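Local atomic coordinates of metallopeptidase containing co-catalytic metalloactive site (Shewanella denitrificans OS217, PDB entry 3B2Y), a protein that is probably a zinc-dependent metallocarboxypeptidase of the M14 family, here holding a nickel ion in its metal site. Residues R119-G124 with S145-L150; N126-F131 with S229-L234; G165-H170 with A243-P248. All coordinates share one frame; numbering follows the deposited sequence.

Contact 1: residues R119-G124 with S145-L150; sequences RFNRFG and SLEGKL
Asn121 reaches across to Glu147 at the start of helix 146-152, and its amide does most of the joining. Asn121 CB lies 3.2 Å from Glu147 OE2, close against the carboxylate. CG follows from a position between the backbone N and the carbonyl carbon (chi1 59°), which sets the amide between its own turn and the helix; the rotation about chi2 then turns OD1 to the turn and ND2 to Glu147. OD1 takes a weak bond from Phe123 N, inside the type I turn Asn121-Gly124. Asn121 ND2 meets both carboxylate oxygens: a bond of 2.8 Å to Glu147 OE1, on the syn lone pair, and a weak one of 3.1 Å to Glu147 OE2. ND2 also bonds Glu125, which accepts from Leu146 N as well.

Glu147 is tied to the helix N-cap. Ser145 is the N-cap residue, its OG accepting from Gly148 N at 3.0 Å with a nearly straight bond (173°), and the same hydroxyl donates to Glu147 OE1. Two donors thus grip OE1, and the bend of the glutamate chain at chi2 (77°) folds its carboxylate back toward the cap. Nearer the surface, Phe123 CE2 meets Leu146 CD2 obliquely at 3.6 Å. Phe123 CE1 sits over the face of the Arg122 guanidinium, and Arg122 CG lies over the phenyl ring.

Contact 2: residues N126-F131 with S229-L234; sequences NPNRGF and SFEAFL
Phe131 packs against the first turn of helix 230-236 and has more surface buried by the contact than any other residue. Its ring lies beside the backbone where the helix begins, with Phe131 CD1 3.5 Å from Phe230 N and Phe230 CA over one face. Phe230 CB stands above that face as a CH-pi contact, 4.3 Å from the centroid of the Phe131 ring. Further out, the edge of the Phe230 ring is turned toward the face of Phe131 in an edge-to-face pair, the planes at 64°; the nearest atoms are Phe230 CD1 and Phe131 CE2. CG anti to the backbone N (chi1 179°) swings the Phe230 ring out beside Phe131, bringing CD1 toward its face. At the root of the Phe131 side chain, Phe131 CB meets CB of Phe233, about one turn on from Phe230, at 3.5 Å. Leu152 of helix 146-152 touches both Phe131 and Phe233, so three parts of the chain meet here.

Asn128, second in buried surface, works on the polar side of the same helix end. It sits in the type I turn Asn126-Arg129, where Asn126 OD1 accepts from Asn128 N in an Asx turn and also from His76, a metal ligand. Asn128 OD1 receives Phe230 N at 3.1 Å, almost straight at the hydrogen (171°), although the donor stands above the carbonyl plane. That binds a first-turn NH of the helix, while Ser229, the N-cap residue, takes Ala232 N on its OG at 3.1 Å.

Ser229 OG is bonded to Asp227 as well, and the Ser229 backbone leans on the loop through a CA-H...O contact, Ser229 CA lying 3.4 Å from Asn128 O. The Asn128 side chain also touches His170 and lies about 6 Å from the nickel ion at its nearest.

Contact 3: residues G165-H170 with A243-P248; sequences GILTCH and ACSETP. With NI (nickel (II) ion), chain C.
His170 and Glu246 sit side by side on neighbouring strands that run parallel, their axes 4.7 Å apart at the closest. Backbone hydrogen bonds pass back and forth between the strands: Ala243 N to Ile166 O, Thr168 N to Ala243 O, Ser245 N to Thr168 O, His170 N to Ser245 O and Thr247 N to His170 O. The register pairs Leu167 with Ala243, Thr168 with Cys244, Cys169 with Ser245 and His170 with Glu246. CA-H...O contacts from Leu167, Cys244 and Glu246 fill in between. A water near the end of the pair donates to His170 O.

Metal coordination comes from the Thr168-Cys244-His170-Glu246 face. His170 ND1 binds the nickel ion at 2.2 Å; His76, Glu79 and a water also bind it, while a second water lies so short of the metal that its position is doubtful. His76 and Glu79 from the loop after strand 68-73, with His170 from strand 165-172 of the central mixed sheet, form the HxxE plus His site of M14 carboxypeptidases, where zinc is the usual metal. The well-placed metal-bound water lies 2.8 Å from OE1 of Glu246, the predicted proton donor/acceptor, where it can donate. The Glu246 chain is bent at chi2 (-80°), and both its carboxylate oxygens lie 3.6 Å from His170 CB.

Sulfur and apolar contacts complete the pairing. Cys244 SG, anti to its backbone N (chi1 173°), approaches the imidazole obliquely, 3.3 Å from His170 CD2, on the side of the ring away from the ND1 that holds the metal. On the other face of the sheet, Leu167 CD1 meets Ala243 CB at 4.0 Å. Helix 253-271 covers Leu167 and Cys169 there, and helix 191-201 covers Ala243 and Ser245.

Along the chain, contacts 1 and 2 cross: loop 119-124 leads into loop 126-131, then come helix 146-152 and, much later, helix 230-236. Contact 3 opens after contact 1 has closed and also crosses contact 2, since 165-170 falls between 126-131 and 229-234 while 243-248 follows both. Helix 230-236 directly precedes strand 242-248. Contact 2 lies between the others, its centre about 12 Å from that of contact 1 and about 13 Å from that of contact 3, and it touches both. Contacts 1 and 3 are about 19 Å apart between centres and do not touch. The helices and loops of contacts 1 and 2 thus join the periphery to the central sheet, whose strands in contact 3 carry His170 and Glu246 beside the metal.

Contact 1: residues R119-G124 with S145-L150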
ATOM      1  N   ARG A 119       7.412   1.049  12.874  1.00 25.71           N
ATOM      2  CA  ARG A 119       7.326   0.025  11.860  1.00 29.74           C
ATOM      3  C   ARG A 119       6.588  -1.199  12.338  1.00 30.02           C
ATOM      4  O   ARG A 119       5.720  -1.714  11.635  1.00 31.24           O
ATOM      5  CB  ARG A 119       8.736  -0.369  11.539  1.00 25.77           C
ATOM      6  CG  ARG A 119       8.950  -1.403  10.432  1.00 34.92           C
ATOM      7  CD  ARG A 119      10.441  -1.390  10.087  1.00 41.07           C
ATOM      8  NE  ARG A 119      10.659  -2.204   8.909  1.00 36.66           N
ATOM      9  CZ  ARG A 119      10.397  -1.790   7.672  1.00 40.98           C
ATOM     10  NH1 ARG A 119       9.926  -0.572   7.436  1.00 43.79           N
ATOM     11  NH2 ARG A 119      10.584  -2.623   6.664  1.00 48.25           N
ATOM     12  N   PHE A 120       6.934  -1.665  13.544  1.00 30.22           N
ATOM     13  CA  PHE A 120       6.313  -2.929  14.020  1.00 27.59           C
ATOM     14  C   PHE A 120       4.943  -2.714  14.602  1.00 31.09           C
ATOM     15  O   PHE A 120       4.523  -1.601  14.899  1.00 29.91           O
ATOM     16  CB  PHE A 120       7.180  -3.579  15.033  1.00 30.39           C
ATOM     17  CG  PHE A 120       8.522  -3.950  14.522  1.00 33.82           C
ATOM     18  CD1 PHE A 120       8.715  -4.290  13.181  1.00 39.58           C
ATOM     19  CD2 PHE A 120       9.589  -3.986  15.382  1.00 42.72           C
ATOM     20  CE1 PHE A 120       9.955  -4.668  12.730  1.00 41.13           C
ATOM     21  CE2 PHE A 120      10.857  -4.350  14.920  1.00 41.67           C
ATOM     22  CZ  PHE A 120      11.011  -4.712  13.603  1.00 35.88           C
ATOM     23  N   ASN A 121       4.240  -3.817  14.828  1.00 29.02           N
ATOM     24  CA  ASN A 121       3.064  -3.738  15.612  1.00 30.55           C
ATOM     25  C   ASN A 121       3.543  -3.624  17.042  1.00 27.49           C
ATOM     26  O   ASN A 121       4.725  -3.683  17.384  1.00 29.26           O
ATOM     27  CB  ASN A 121       2.128  -4.952  15.391  1.00 29.47           C
ATOM     28  CG  ASN A 121       2.783  -6.287  15.729  1.00 35.95           C
ATOM     29  OD1 ASN A 121       3.786  -6.364  16.456  1.00 31.43           O
ATOM     30  ND2 ASN A 121       2.158  -7.371  15.249  1.00 31.00           N
ATOM     31  N   ARG A 122       2.606  -3.523  17.914  1.00 32.73           N
ATOM     32  CA  ARG A 122       2.998  -3.280  19.306  1.00 36.32           C
ATOM     33  C   ARG A 122       3.592  -4.498  20.020  1.00 35.71           C
ATOM     34  O   ARG A 122       4.028  -4.407  21.169  1.00 38.10           O
ATOM     35  CB  ARG A 122       1.821  -2.718  20.023  1.00 40.13           C
ATOM     36  CG  ARG A 122       0.899  -3.669  20.598  1.00 49.16           C
ATOM     37  CD  ARG A 122       0.450  -3.062  21.906  1.00 46.59           C
ATOM     38  NE  ARG A 122      -0.736  -3.755  22.304  1.00 48.00           N
ATOM     39  CZ  ARG A 122      -0.747  -4.751  23.179  1.00 56.45           C
ATOM     40  NH1 ARG A 122       0.370  -5.133  23.825  1.00 49.78           N
ATOM     41  NH2 ARG A 122      -1.913  -5.336  23.444  1.00 56.43           N
ATOM     42  N   PHE A 123       3.512  -5.649  19.347  1.00 32.93           N
ATOM     43  CA  PHE A 123       4.131  -6.881  19.784  1.00 36.33           C
ATOM     44  C   PHE A 123       5.544  -7.106  19.207  1.00 35.31           C
ATOM     45  O   PHE A 123       6.188  -8.139  19.489  1.00 38.31           O
ATOM     46  CB  PHE A 123       3.208  -8.085  19.503  1.00 32.64           C
ATOM     47  CG  PHE A 123       1.719  -7.821  19.734  1.00 35.80           C
ATOM     48  CD1 PHE A 123       1.155  -7.781  21.008  1.00 38.18           C
ATOM     49  CD2 PHE A 123       0.885  -7.645  18.660  1.00 40.14           C
ATOM     50  CE1 PHE A 123      -0.213  -7.545  21.170  1.00 43.99           C
ATOM     51  CE2 PHE A 123      -0.486  -7.411  18.816  1.00 44.65           C
ATOM     52  CZ  PHE A 123      -1.033  -7.359  20.059  1.00 37.00           C
ATOM     53  N   GLY A 124       6.096  -6.124  18.487  1.00 31.72           N
ATOM     54  CA  GLY A 124       7.469  -6.190  17.979  1.00 34.49           C
ATOM     55  C   GLY A 124       7.629  -6.972  16.686  1.00 34.73           C
ATOM     56  O   GLY A 124       8.739  -7.336  16.342  1.00 33.38           O
ATOM     57  N   SER A 145       3.414 -12.003  11.429  1.00 31.43           N
ATOM     58  CA  SER A 145       2.852 -11.276  12.534  1.00 30.67           C
ATOM     59  C   SER A 145       1.421 -11.730  12.797  1.00 28.55           C
ATOM     60  O   SER A 145       0.820 -12.398  11.975  1.00 27.88           O
ATOM     61  CB  SER A 145       2.831  -9.778  12.236  1.00 33.22           C
ATOM     62  OG  SER A 145       1.806  -9.396  11.282  1.00 34.36           O
ATOM     63  N   LEU A 146       0.859 -11.270  13.893  1.00 29.39           N
ATOM     64  CA  LEU A 146      -0.534 -11.482  14.156  1.00 31.81           C
ATOM     65  C   LEU A 146      -1.416 -11.003  12.964  1.00 31.75           C
ATOM     66  O   LEU A 146      -2.305 -11.744  12.479  1.00 30.78           O
ATOM     67  CB  LEU A 146      -0.884 -10.714  15.453  1.00 31.05           C
ATOM     68  CG  LEU A 146      -2.279 -10.838  15.951  1.00 39.12           C
ATOM     69  CD1 LEU A 146      -2.561 -12.333  16.068  1.00 39.25           C
ATOM     70  CD2 LEU A 146      -2.328 -10.062  17.316  1.00 34.65           C
ATOM     71  N   GLU A 147      -1.161  -9.783  12.478  1.00 32.26           N
ATOM     72  CA  GLU A 147      -1.884  -9.221  11.323  1.00 32.61           C
ATOM     73  C   GLU A 147      -1.716 -10.084  10.074  1.00 32.31           C
ATOM     74  O   GLU A 147      -2.697 -10.340   9.392  1.00 29.95           O
ATOM     75  CB  GLU A 147      -1.488  -7.774  11.023  1.00 36.27           C
ATOM     76  CG  GLU A 147      -1.650  -6.787  12.222  1.00 42.17           C
ATOM     77  CD  GLU A 147      -0.542  -6.889  13.280  1.00 41.52           C
ATOM     78  OE1 GLU A 147       0.429  -7.618  13.004  1.00 39.87           O
ATOM     79  OE2 GLU A 147      -0.657  -6.277  14.398  1.00 44.75           O
ATOM     80  N   GLY A 148      -0.497 -10.529   9.792  1.00 30.18           N
ATOM     81  CA  GLY A 148      -0.256 -11.472   8.705  1.00 31.16           C
ATOM     82  C   GLY A 148      -1.069 -12.750   8.791  1.00 28.81           C
ATOM     83  O   GLY A 148      -1.573 -13.264   7.807  1.00 29.67           O
ATOM     84  N   LYS A 149      -1.126 -13.334   9.971  1.00 26.70           N
ATOM     85  CA  LYS A 149      -1.936 -14.502  10.152  1.00 30.67           C
ATOM     86  C   LYS A 149      -3.417 -14.235   9.840  1.00 30.89           C
ATOM     87  O   LYS A 149      -4.107 -15.111   9.283  1.00 33.15           O
ATOM     88  CB  LYS A 149      -1.780 -15.036  11.567  1.00 32.66           C
ATOM     89  CG  LYS A 149      -0.393 -15.581  11.805  1.00 25.73           C
ATOM     90  CD  LYS A 149      -0.202 -15.967  13.294  1.00 33.33           C
ATOM     91  CE  LYS A 149       1.164 -16.700  13.462  1.00 35.05           C
ATOM     92  NZ  LYS A 149       2.236 -15.743  13.471  1.00 44.55           N
ATOM     93  N   LEU A 150      -3.918 -13.064  10.236  1.00 29.46           N
ATOM     94  CA  LEU A 150      -5.332 -12.730  10.014  1.00 30.34           C
ATOM     95  C   LEU A 150      -5.590 -12.531   8.526  1.00 29.39           C
ATOM     96  O   LEU A 150      -6.606 -12.935   8.007  1.00 33.48           O
ATOM     97  CB  LEU A 150      -5.727 -11.452  10.764  1.00 32.60           C
ATOM     98  CG  LEU A 150      -5.616 -11.484  12.303  1.00 37.39           C
ATOM     99  CD1 LEU A 150      -5.791 -10.038  12.916  1.00 37.31           C
ATOM    100  CD2 LEU A 150      -6.647 -12.580  12.923  1.00 33.51           C
TER

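Contact 2: residues N126-F131 with S229-L234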
ATOM      1  N   ASN A 126       7.142  -7.533  12.449  1.00 33.20           N
ATOM      2  CA  ASN A 126       7.006  -6.916  11.119  1.00 31.33           C
ATOM      3  C   ASN A 126       5.812  -7.567  10.338  1.00 32.00           C
ATOM      4  O   ASN A 126       5.926  -8.732   9.882  1.00 28.94           O
ATOM      5  CB  ASN A 126       8.276  -7.134  10.340  1.00 30.83           C
ATOM      6  CG  ASN A 126       8.300  -6.397   9.002  1.00 31.89           C
ATOM      7  OD1 ASN A 126       7.279  -5.989   8.453  1.00 31.47           O
ATOM      8  ND2 ASN A 126       9.519  -6.196   8.488  1.00 36.37           N
ATOM      9  N   PRO A 127       4.684  -6.847  10.175  1.00 30.98           N
ATOM     10  CA  PRO A 127       3.534  -7.393   9.463  1.00 30.37           C
ATOM     11  C   PRO A 127       3.756  -7.723   7.952  1.00 26.69           C
ATOM     12  O   PRO A 127       2.927  -8.394   7.358  1.00 31.20           O
ATOM     13  CB  PRO A 127       2.483  -6.285   9.611  1.00 32.33           C
ATOM     14  CG  PRO A 127       2.891  -5.560  10.854  1.00 34.63           C
ATOM     15  CD  PRO A 127       4.373  -5.488  10.642  1.00 29.11           C
ATOM     16  N   ASN A 128       4.828  -7.237   7.336  1.00 29.84           N
ATOM     17  CA  ASN A 128       5.058  -7.532   5.936  1.00 29.02           C
ATOM     18  C   ASN A 128       6.072  -8.636   5.721  1.00 33.84           C
ATOM     19  O   ASN A 128       6.813  -8.655   4.740  1.00 33.66           O
ATOM     20  CB  ASN A 128       5.471  -6.262   5.207  1.00 30.60           C
ATOM     21  CG  ASN A 128       5.235  -6.352   3.713  1.00 30.10           C
ATOM     22  OD1 ASN A 128       4.328  -7.065   3.257  1.00 33.01           O
ATOM     23  ND2 ASN A 128       6.160  -5.773   2.949  1.00 33.63           N
ATOM     24  N   ARG A 129       6.166  -9.527   6.676  1.00 33.68           N
ATOM     25  CA  ARG A 129       7.080 -10.646   6.495  1.00 32.37           C
ATOM     26  C   ARG A 129       6.410 -11.975   6.720  1.00 30.23           C
ATOM     27  O   ARG A 129       5.415 -12.056   7.351  1.00 30.91           O
ATOM     28  CB  ARG A 129       8.291 -10.540   7.431  1.00 38.13           C
ATOM     29  CG  ARG A 129       9.099  -9.296   7.242  1.00 42.50           C
ATOM     30  CD  ARG A 129      10.586  -9.543   7.384  1.00 52.96           C
ATOM     31  NE  ARG A 129      11.363  -8.490   6.727  1.00 63.00           N
ATOM     32  CZ  ARG A 129      12.619  -8.170   7.037  1.00 66.03           C
ATOM     33  NH1 ARG A 129      13.255  -8.824   8.013  1.00 66.18           N
ATOM     34  NH2 ARG A 129      13.244  -7.190   6.368  1.00 60.67           N
ATOM     35  N   GLY A 130       7.004 -13.033   6.208  1.00 28.92           N
ATOM     36  CA  GLY A 130       6.534 -14.366   6.519  1.00 31.85           C
ATOM     37  C   GLY A 130       5.471 -14.967   5.634  1.00 34.13           C
ATOM     38  O   GLY A 130       4.927 -16.046   5.994  1.00 32.58           O
ATOM     39  N   PHE A 131       5.129 -14.316   4.506  1.00 28.75           N
ATOM     40  CA  PHE A 131       3.991 -14.821   3.722  1.00 33.05           C
ATOM     41  C   PHE A 131       4.513 -15.815   2.730  1.00 40.28           C
ATOM     42  O   PHE A 131       5.393 -15.499   1.897  1.00 41.43           O
ATOM     43  CB  PHE A 131       3.242 -13.732   2.961  1.00 31.36           C
ATOM     44  CG  PHE A 131       2.589 -12.670   3.841  1.00 28.66           C
ATOM     45  CD1 PHE A 131       3.293 -11.547   4.256  1.00 26.68           C
ATOM     46  CD2 PHE A 131       1.246 -12.793   4.256  1.00 29.15           C
ATOM     47  CE1 PHE A 131       2.657 -10.558   5.054  1.00 31.42           C
ATOM     48  CE2 PHE A 131       0.632 -11.806   5.040  1.00 36.30           C
ATOM     49  CZ  PHE A 131       1.337 -10.716   5.463  1.00 33.39           C
ATOM     50  N   SER A 229       7.250 -11.091   1.479  1.00 27.86           N
ATOM     51  CA  SER A 229       6.343  -9.981   1.622  1.00 30.37           C
ATOM     52  C   SER A 229       4.958 -10.387   1.118  1.00 26.43           C
ATOM     53  O   SER A 229       4.781 -11.392   0.390  1.00 27.04           O
ATOM     54  CB  SER A 229       6.840  -8.809   0.784  1.00 30.84           C
ATOM     55  OG  SER A 229       6.777  -9.146  -0.598  1.00 31.05           O
ATOM     56  N   PHE A 230       3.980  -9.587   1.490  1.00 31.75           N
ATOM     57  CA  PHE A 230       2.597  -9.797   1.096  1.00 31.40           C
ATOM     58  C   PHE A 230       2.471  -9.762  -0.438  1.00 30.38           C
ATOM     59  O   PHE A 230       1.893 -10.630  -1.040  1.00 33.04           O
ATOM     60  CB  PHE A 230       1.791  -8.642   1.678  1.00 34.59           C
ATOM     61  CG  PHE A 230       0.319  -8.655   1.358  1.00 31.43           C
ATOM     62  CD1 PHE A 230      -0.476  -9.640   1.831  1.00 31.79           C
ATOM     63  CD2 PHE A 230      -0.269  -7.576   0.687  1.00 34.76           C
ATOM     64  CE1 PHE A 230      -1.885  -9.639   1.573  1.00 33.54           C
ATOM     65  CE2 PHE A 230      -1.659  -7.519   0.458  1.00 32.22           C
ATOM     66  CZ  PHE A 230      -2.474  -8.567   0.917  1.00 34.49           C
ATOM     67  N   GLU A 231       3.095  -8.766  -1.041  1.00 31.58           N
ATOM     68  CA  GLU A 231       3.049  -8.583  -2.503  1.00 30.72           C
ATOM     69  C   GLU A 231       3.711  -9.755  -3.243  1.00 27.96           C
ATOM     70  O   GLU A 231       3.206 -10.195  -4.265  1.00 28.73           O
ATOM     71  CB  GLU A 231       3.590  -7.183  -2.883  1.00 38.90           C
ATOM     72  CG  GLU A 231       5.025  -6.867  -2.423  1.00 45.84           C
ATOM     73  CD  GLU A 231       5.160  -6.276  -1.004  1.00 48.64           C
ATOM     74  OE1 GLU A 231       4.270  -6.438  -0.139  1.00 40.17           O
ATOM     75  OE2 GLU A 231       6.215  -5.655  -0.759  1.00 59.23           O
ATOM     76  N   ALA A 232       4.844 -10.252  -2.796  1.00 25.53           N
ATOM     77  CA  ALA A 232       5.466 -11.399  -3.496  1.00 28.36           C
ATOM     78  C   ALA A 232       4.594 -12.637  -3.373  1.00 29.21           C
ATOM     79  O   ALA A 232       4.492 -13.441  -4.316  1.00 28.89           O
ATOM     80  CB  ALA A 232       6.892 -11.684  -2.987  1.00 31.03           C
ATOM     81  N   PHE A 233       4.038 -12.832  -2.191  1.00 31.91           N
ATOM     82  CA  PHE A 233       3.022 -13.873  -1.919  1.00 31.70           C
ATOM     83  C   PHE A 233       1.856 -13.822  -2.932  1.00 29.87           C
ATOM     84  O   PHE A 233       1.482 -14.828  -3.536  1.00 27.42           O
ATOM     85  CB  PHE A 233       2.443 -13.734  -0.487  1.00 33.71           C
ATOM     86  CG  PHE A 233       1.299 -14.643  -0.230  1.00 27.31           C
ATOM     87  CD1 PHE A 233       1.529 -16.006  -0.043  1.00 36.42           C
ATOM     88  CD2 PHE A 233      -0.044 -14.178  -0.222  1.00 31.72           C
ATOM     89  CE1 PHE A 233       0.446 -16.889   0.154  1.00 37.77           C
ATOM     90  CE2 PHE A 233      -1.127 -15.061  -0.032  1.00 28.87           C
ATOM     91  CZ  PHE A 233      -0.874 -16.416   0.199  1.00 37.44           C
ATOM     92  N   LEU A 234       1.285 -12.650  -3.125  1.00 24.36           N
ATOM     93  CA  LEU A 234       0.173 -12.547  -4.055  1.00 23.89           C
ATOM     94  C   LEU A 234       0.629 -12.843  -5.528  1.00 24.58           C
ATOM     95  O   LEU A 234      -0.118 -13.398  -6.276  1.00 24.51           O
ATOM     96  CB  LEU A 234      -0.562 -11.250  -3.930  1.00 27.26           C
ATOM     97  CG  LEU A 234      -1.129 -10.836  -2.601  1.00 26.74           C
ATOM     98  CD1 LEU A 234      -1.593  -9.420  -2.699  1.00 35.18           C
ATOM     99  CD2 LEU A 234      -2.251 -11.775  -2.321  1.00 26.67           C
TER

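Contact 3: residues G165-H170 with A243-P248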
ATOM      1  N   GLY A 165      -3.995  -7.248 -10.568  1.00 28.67           N
ATOM      2  CA  GLY A 165      -2.912  -6.396 -10.109  1.00 27.13           C
ATOM      3  C   GLY A 165      -2.992  -6.074  -8.637  1.00 25.34           C
ATOM      4  O   GLY A 165      -4.069  -6.079  -8.043  1.00 26.69           O
ATOM      5  N   ILE A 166      -1.834  -5.916  -8.000  0.50 26.01           N
ATOM      6  CA  ILE A 166      -1.720  -5.433  -6.603  0.50 26.22           C
ATOM      7  C   ILE A 166      -0.659  -4.332  -6.472  0.50 26.61           C
ATOM      8  O   ILE A 166       0.488  -4.509  -6.912  0.50 25.79           O
ATOM      9  CB  ILE A 166      -1.512  -6.605  -5.542  0.50 26.69           C
ATOM     10  CG1 ILE A 166      -0.998  -6.112  -4.182  0.50 30.39           C
ATOM     11  CG2 ILE A 166      -0.584  -7.747  -6.056  0.50 26.16           C
ATOM     12  CD1 ILE A 166      -1.889  -5.114  -3.557  0.50 27.85           C
ATOM     13  N   LEU A 167      -1.038  -3.219  -5.795  1.00 26.79           N
ATOM     14  CA  LEU A 167      -0.111  -2.152  -5.446  1.00 27.66           C
ATOM     15  C   LEU A 167      -0.149  -2.003  -3.935  1.00 28.13           C
ATOM     16  O   LEU A 167      -1.193  -1.939  -3.338  1.00 31.64           O
ATOM     17  CB  LEU A 167      -0.531  -0.837  -6.069  1.00 27.04           C
ATOM     18  CG  LEU A 167       0.199   0.461  -5.708  1.00 29.36           C
ATOM     19  CD1 LEU A 167       1.646   0.446  -6.165  1.00 30.51           C
ATOM     20  CD2 LEU A 167      -0.523   1.705  -6.274  1.00 31.40           C
ATOM     21  N   THR A 168       1.034  -2.057  -3.347  0.50 29.48           N
ATOM     22  CA  THR A 168       1.266  -1.696  -1.963  0.50 29.37           C
ATOM     23  C   THR A 168       2.020  -0.369  -1.921  0.50 29.59           C
ATOM     24  O   THR A 168       2.992  -0.085  -2.734  0.50 26.92           O
ATOM     25  CB  THR A 168       2.089  -2.770  -1.191  0.50 33.63           C
ATOM     26  OG1 THR A 168       3.351  -2.952  -1.824  0.50 40.16           O
ATOM     27  CG2 THR A 168       1.417  -4.090  -1.197  0.50 26.45           C
ATOM     28  N   CYS A 169       1.583   0.459  -0.983  1.00 31.70           N
ATOM     29  CA  CYS A 169       2.131   1.792  -0.848  1.00 31.83           C
ATOM     30  C   CYS A 169       2.905   1.872   0.433  1.00 35.50           C
ATOM     31  O   CYS A 169       2.315   2.001   1.522  1.00 33.45           O
ATOM     32  CB  CYS A 169       0.987   2.797  -0.834  1.00 36.27           C
ATOM     33  SG  CYS A 169       0.318   2.879  -2.560  1.00 47.17           S
ATOM     34  N   HIS A 170       4.209   1.772   0.281  1.00 28.05           N
ATOM     35  CA  HIS A 170       5.175   1.940   1.334  1.00 28.05           C
ATOM     36  C   HIS A 170       5.984   3.252   1.320  1.00 32.96           C
ATOM     37  O   HIS A 170       5.921   4.098   0.409  1.00 29.57           O
ATOM     38  CB  HIS A 170       6.168   0.754   1.288  1.00 31.79           C
ATOM     39  CG  HIS A 170       5.564  -0.564   1.719  1.00 31.50           C
ATOM     40  ND1 HIS A 170       5.983  -1.263   2.839  1.00 39.12           N
ATOM     41  CD2 HIS A 170       4.609  -1.324   1.140  1.00 40.78           C
ATOM     42  CE1 HIS A 170       5.263  -2.369   2.954  1.00 48.62           C
ATOM     43  NE2 HIS A 170       4.436  -2.439   1.927  1.00 42.07           N
ATOM     44  N   ALA A 243       3.254  -4.136  -7.647  1.00 28.83           N
ATOM     45  CA  ALA A 243       4.275  -3.132  -7.344  1.00 30.26           C
ATOM     46  C   ALA A 243       4.220  -2.724  -5.884  1.00 34.20           C
ATOM     47  O   ALA A 243       3.216  -2.816  -5.242  1.00 28.41           O
ATOM     48  CB  ALA A 243       4.126  -1.889  -8.250  1.00 26.68           C
ATOM     49  N   CYS A 244       5.355  -2.281  -5.379  1.00 35.02           N
ATOM     50  CA  CYS A 244       5.408  -1.675  -4.057  1.00 33.34           C
ATOM     51  C   CYS A 244       6.098  -0.338  -4.227  1.00 33.89           C
ATOM     52  O   CYS A 244       7.291  -0.304  -4.587  1.00 33.00           O
ATOM     53  CB  CYS A 244       6.188  -2.599  -3.146  1.00 36.24           C
ATOM     54  SG  CYS A 244       6.526  -1.933  -1.514  1.00 44.49           S
ATOM     55  N   SER A 245       5.355   0.756  -4.077  1.00 30.84           N
ATOM     56  CA  SER A 245       5.996   2.065  -4.175  1.00 32.92           C
ATOM     57  C   SER A 245       6.670   2.390  -2.854  1.00 29.38           C
ATOM     58  O   SER A 245       6.218   1.979  -1.759  1.00 34.44           O
ATOM     59  CB  SER A 245       5.000   3.136  -4.562  1.00 35.42           C
ATOM     60  OG  SER A 245       3.855   3.080  -3.758  1.00 35.83           O
ATOM     61  N   GLU A 246       7.744   3.156  -2.945  1.00 32.98           N
ATOM     62  CA  GLU A 246       8.475   3.613  -1.780  1.00 31.63           C
ATOM     63  C   GLU A 246       8.685   5.125  -1.896  1.00 32.28           C
ATOM     64  O   GLU A 246       9.618   5.566  -2.623  1.00 33.06           O
ATOM     65  CB  GLU A 246       9.840   2.936  -1.731  1.00 34.72           C
ATOM     66  CG  GLU A 246       9.800   1.426  -1.469  1.00 34.80           C
ATOM     67  CD  GLU A 246       9.600   1.073  -0.004  1.00 41.56           C
ATOM     68  OE1 GLU A 246       9.506   1.994   0.841  1.00 49.34           O
ATOM     69  OE2 GLU A 246       9.528  -0.143   0.296  1.00 48.19           O
ATOM     70  N   THR A 247       7.840   5.904  -1.212  1.00 31.15           N
ATOM     71  CA  THR A 247       8.080   7.357  -1.087  1.00 31.42           C
ATOM     72  C   THR A 247       9.131   7.657   0.026  1.00 31.09           C
ATOM     73  O   THR A 247       9.266   6.897   1.008  1.00 28.71           O
ATOM     74  CB  THR A 247       6.747   8.132  -0.920  1.00 33.22           C
ATOM     75  OG1 THR A 247       5.963   7.544   0.125  1.00 34.18           O
ATOM     76  CG2 THR A 247       5.909   8.103  -2.245  1.00 36.46           C
ATOM     77  N   PRO A 248       9.918   8.736  -0.135  1.00 30.27           N
ATOM     78  CA  PRO A 248      10.977   9.097   0.808  1.00 33.44           C
ATOM     79  C   PRO A 248      10.445   9.773   2.068  1.00 32.78           C
ATOM     80  O   PRO A 248       9.804  10.832   1.971  1.00 36.95           O
ATOM     81  CB  PRO A 248      11.826  10.091   0.018  1.00 28.91           C
ATOM     82  CG  PRO A 248      10.919  10.609  -1.071  1.00 31.61           C
ATOM     83  CD  PRO A 248       9.856   9.635  -1.298  1.00 33.45           C
TER
HETATM   84 NI    NI C 275       7.467  -0.541   4.349  0.70 29.97          NI
HETATM   85  O   HOH W   1       4.478   4.579  -1.801  1.00 38.31           O
HETATM   86  O   HOH W   2       9.208   0.366   3.147  1.00 34.23           O
HETATM   87  O   HOH W   3       8.887  -1.611   3.991  1.00 40.30           O